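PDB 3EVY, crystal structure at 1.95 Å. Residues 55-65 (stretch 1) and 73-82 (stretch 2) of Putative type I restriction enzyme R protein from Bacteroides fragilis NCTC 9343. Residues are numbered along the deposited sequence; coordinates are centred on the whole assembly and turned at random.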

# COMPACT_ATOMS: atom_id res chain seq x y z
N ALA A 55 -0.21 -2.70 -6.47
CA ALA A 55 0.60 -1.58 -6.93
C ALA A 55 1.37 -0.88 -5.82
O ALA A 55 2.49 -0.42 -6.02
CB ALA A 55 -0.32 -0.46 -7.69
N MET A 56 0.72 -0.67 -4.68
CA MET A 56 1.46 -0.13 -3.48
C MET A 56 2.51 -1.09 -3.05
O MET A 56 3.64 -0.70 -2.73
CB MET A 56 0.44 0.04 -2.28
CG MET A 56 -0.37 1.38 -2.24
SD MET A 56 -0.85 1.71 -0.51
CE MET A 56 -1.44 0.14 -0.01
N LEU A 57 2.17 -2.39 -3.00
CA LEU A 57 3.12 -3.39 -2.52
C LEU A 57 4.43 -3.37 -3.45
O LEU A 57 5.57 -3.43 -2.96
CB LEU A 57 2.50 -4.81 -2.47
CG LEU A 57 3.58 -5.92 -2.31
CD1 LEU A 57 4.38 -5.81 -0.91
CD2 LEU A 57 2.96 -7.35 -2.43
N ARG A 58 4.24 -3.27 -4.75
CA ARG A 58 5.37 -3.29 -5.72
C ARG A 58 6.22 -2.05 -5.58
O ARG A 58 7.48 -2.12 -5.61
CB ARG A 58 4.84 -3.44 -7.15
CG ARG A 58 4.35 -4.85 -7.47
CD ARG A 58 3.73 -5.01 -8.86
NE ARG A 58 4.70 -4.68 -9.91
CZ ARG A 58 5.57 -5.54 -10.45
NH1 ARG A 58 5.60 -6.82 -10.06
NH2 ARG A 58 6.41 -5.10 -11.39
N LEU A 59 5.57 -0.91 -5.32
CA LEU A 59 6.27 0.34 -5.22
C LEU A 59 7.01 0.39 -3.86
O LEU A 59 8.15 0.88 -3.74
CB LEU A 59 5.27 1.50 -5.36
CG LEU A 59 5.70 2.95 -5.29
CD1 LEU A 59 6.97 3.20 -6.12
CD2 LEU A 59 4.51 3.86 -5.86
N ARG A 60 6.37 -0.11 -2.84
CA ARG A 60 7.03 -0.22 -1.54
C ARG A 60 8.30 -1.09 -1.66
O ARG A 60 9.34 -0.75 -1.13
CB ARG A 60 6.12 -0.78 -0.50
CG ARG A 60 6.63 -0.62 0.94
CD ARG A 60 5.49 -0.19 1.80
NE ARG A 60 5.87 -0.08 3.17
CZ ARG A 60 5.35 0.75 4.05
NH1 ARG A 60 5.84 0.76 5.26
NH2 ARG A 60 4.42 1.63 3.71
N ASN A 61 8.23 -2.20 -2.36
CA ASN A 61 9.41 -3.09 -2.49
C ASN A 61 10.50 -2.42 -3.31
O ASN A 61 11.70 -2.58 -3.06
CB ASN A 61 8.97 -4.44 -3.10
CG ASN A 61 8.45 -5.37 -2.04
OD1 ASN A 61 8.86 -5.24 -0.88
ND2 ASN A 61 7.49 -6.26 -2.38
N GLU A 62 10.07 -1.60 -4.25
CA GLU A 62 10.93 -0.86 -5.12
C GLU A 62 11.72 0.21 -4.36
O GLU A 62 12.94 0.27 -4.49
CB GLU A 62 10.04 -0.19 -6.23
CG GLU A 62 10.77 0.76 -7.14
CD GLU A 62 10.10 0.95 -8.53
OE1 GLU A 62 10.85 1.30 -9.45
OE2 GLU A 62 8.87 0.80 -8.72
N VAL A 63 11.06 1.01 -3.53
CA VAL A 63 11.82 1.92 -2.63
C VAL A 63 12.70 1.21 -1.63
O VAL A 63 13.71 1.75 -1.25
CB VAL A 63 10.93 3.03 -1.93
CG1 VAL A 63 10.16 3.82 -3.01
CG2 VAL A 63 9.99 2.39 -0.95
N LYS A 64 12.36 -0.00 -1.19
CA LYS A 64 13.28 -0.72 -0.29
C LYS A 64 14.52 -1.17 -1.05
O LYS A 64 15.50 -1.62 -0.43
CB LYS A 64 12.59 -1.92 0.39
CG LYS A 64 11.42 -1.53 1.29
CD LYS A 64 10.77 -2.71 1.92
CE LYS A 64 9.78 -2.23 2.94
NZ LYS A 64 9.13 -3.38 3.57
N GLY A 65 14.47 -1.07 -2.36
CA GLY A 65 15.63 -1.44 -3.13
C GLY A 65 16.68 -0.33 -3.29
O GLY A 65 17.59 -0.43 -4.16
N ASP A 73 9.84 7.41 5.79
CA ASP A 73 9.67 8.28 4.65
C ASP A 73 8.31 7.96 4.05
O ASP A 73 7.84 8.68 3.21
CB ASP A 73 10.72 7.97 3.57
CG ASP A 73 12.08 8.55 3.88
OD1 ASP A 73 12.15 9.43 4.78
OD2 ASP A 73 13.07 8.11 3.20
N LEU A 74 7.69 6.85 4.48
CA LEU A 74 6.47 6.35 3.88
C LEU A 74 5.23 6.46 4.81
O LEU A 74 5.33 6.16 6.00
CB LEU A 74 6.61 4.86 3.56
CG LEU A 74 7.77 4.46 2.60
CD1 LEU A 74 7.51 3.03 2.19
CD2 LEU A 74 7.70 5.38 1.34
N THR A 75 4.09 6.83 4.21
CA THR A 75 2.77 6.76 4.86
C THR A 75 2.50 5.25 5.13
O THR A 75 2.92 4.40 4.34
CB THR A 75 1.69 7.31 3.91
OG1 THR A 75 2.00 8.66 3.59
CG2 THR A 75 0.34 7.25 4.51
N ILE A 76 1.83 4.95 6.24
CA ILE A 76 1.49 3.60 6.65
C ILE A 76 2.67 2.93 7.24
O ILE A 76 3.70 2.72 6.55
CB ILE A 76 0.90 2.69 5.47
CG1 ILE A 76 -0.16 3.46 4.67
CG2 ILE A 76 0.23 1.41 6.07
CD1 ILE A 76 -0.83 2.63 3.51
N GLU A 77 2.53 2.55 8.49
CA GLU A 77 3.65 1.93 9.19
C GLU A 77 3.86 0.53 8.60
O GLU A 77 2.92 -0.06 8.07
CB GLU A 77 3.27 1.78 10.68
CG GLU A 77 3.45 3.08 11.45
CD GLU A 77 3.18 2.90 12.92
OE1 GLU A 77 2.73 1.80 13.31
OE2 GLU A 77 3.40 3.89 13.69
N GLU A 78 5.09 -0.01 8.74
CA GLU A 78 5.39 -1.38 8.23
C GLU A 78 4.43 -2.42 8.72
O GLU A 78 3.89 -3.20 7.91
CB GLU A 78 6.81 -1.79 8.61
CG GLU A 78 7.84 -1.20 7.67
CD GLU A 78 7.62 -1.64 6.20
OE1 GLU A 78 7.33 -2.82 5.90
OE2 GLU A 78 7.69 -0.77 5.34
N GLN A 79 4.18 -2.44 10.04
CA GLN A 79 3.25 -3.43 10.63
C GLN A 79 1.83 -3.32 10.09
O GLN A 79 1.23 -4.34 9.63
CB GLN A 79 3.27 -3.35 12.15
CG GLN A 79 2.45 -4.51 12.82
CD GLN A 79 2.86 -5.90 12.30
OE1 GLN A 79 4.02 -6.32 12.44
NE2 GLN A 79 1.91 -6.60 11.67
N ARG A 80 1.26 -2.11 10.16
CA ARG A 80 -0.03 -1.82 9.57
C ARG A 80 -0.08 -2.28 8.09
O ARG A 80 -1.05 -2.91 7.63
CB ARG A 80 -0.30 -0.31 9.66
CG ARG A 80 -1.68 0.13 9.05
CD ARG A 80 -2.93 -0.42 9.81
NE ARG A 80 -3.09 -0.01 11.22
CZ ARG A 80 -3.83 1.05 11.62
NH1 ARG A 80 -4.47 1.83 10.74
NH2 ARG A 80 -3.94 1.34 12.91
N PHE A 81 1.00 -2.00 7.36
CA PHE A 81 1.03 -2.33 5.91
C PHE A 81 0.98 -3.85 5.79
O PHE A 81 0.26 -4.35 4.96
CB PHE A 81 2.35 -1.83 5.29
CG PHE A 81 2.34 -1.87 3.79
CD1 PHE A 81 1.75 -0.81 3.06
CD2 PHE A 81 2.86 -2.97 3.10
CE1 PHE A 81 1.69 -0.84 1.69
CE2 PHE A 81 2.82 -2.99 1.69
CZ PHE A 81 2.25 -1.93 1.00
N ALA A 82 1.78 -4.55 6.62
CA ALA A 82 1.73 -6.04 6.70
C ALA A 82 0.35 -6.61 7.01
O ALA A 82 -0.04 -7.66 6.50
CB ALA A 82 2.73 -6.54 7.71

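A buried arginine is tolerated when its charge, its hydrogens and its flat faces all find partners, and Arg 60 illustrates each requirement. Its CA-to-CB bond points toward the second stretch, and the chain continues with chi1 at -166° (t) and chi3 at 177° (t); only chi2, at 136°, sits between wells. The conformation lays the aliphatic part over Phe 81, with CD of Arg 60 3.7 Å from the ring centroid and almost on the ring normal. The guanidinium then stacks on the same ring, planes 21° apart, while CD1 of Leu 74 covers its opposite face, 3.7 Å from CZ of Arg 60.

With both faces covered, the polar partners gather at the edge. NE and NH1 of Arg 60 converge on OE2 of Glu 78 at 2.9 and 2.4 Å, the latter very short, and NH1 and NH2 share the carbonyl O of Ile 76 at 3.2 and 3.1 Å. Glu 78 starts sideways, but chi1 and chi2, both m, fold its carboxylate back, so that OE1 also meets NZ of Lys 64 at 3.0 Å. That lysine reaches it through an extended chain, chi2 to chi4 all t.

Phe 81, chi1 t, is held further by Met 56, whose CE lies 3.7 Å from its CE1.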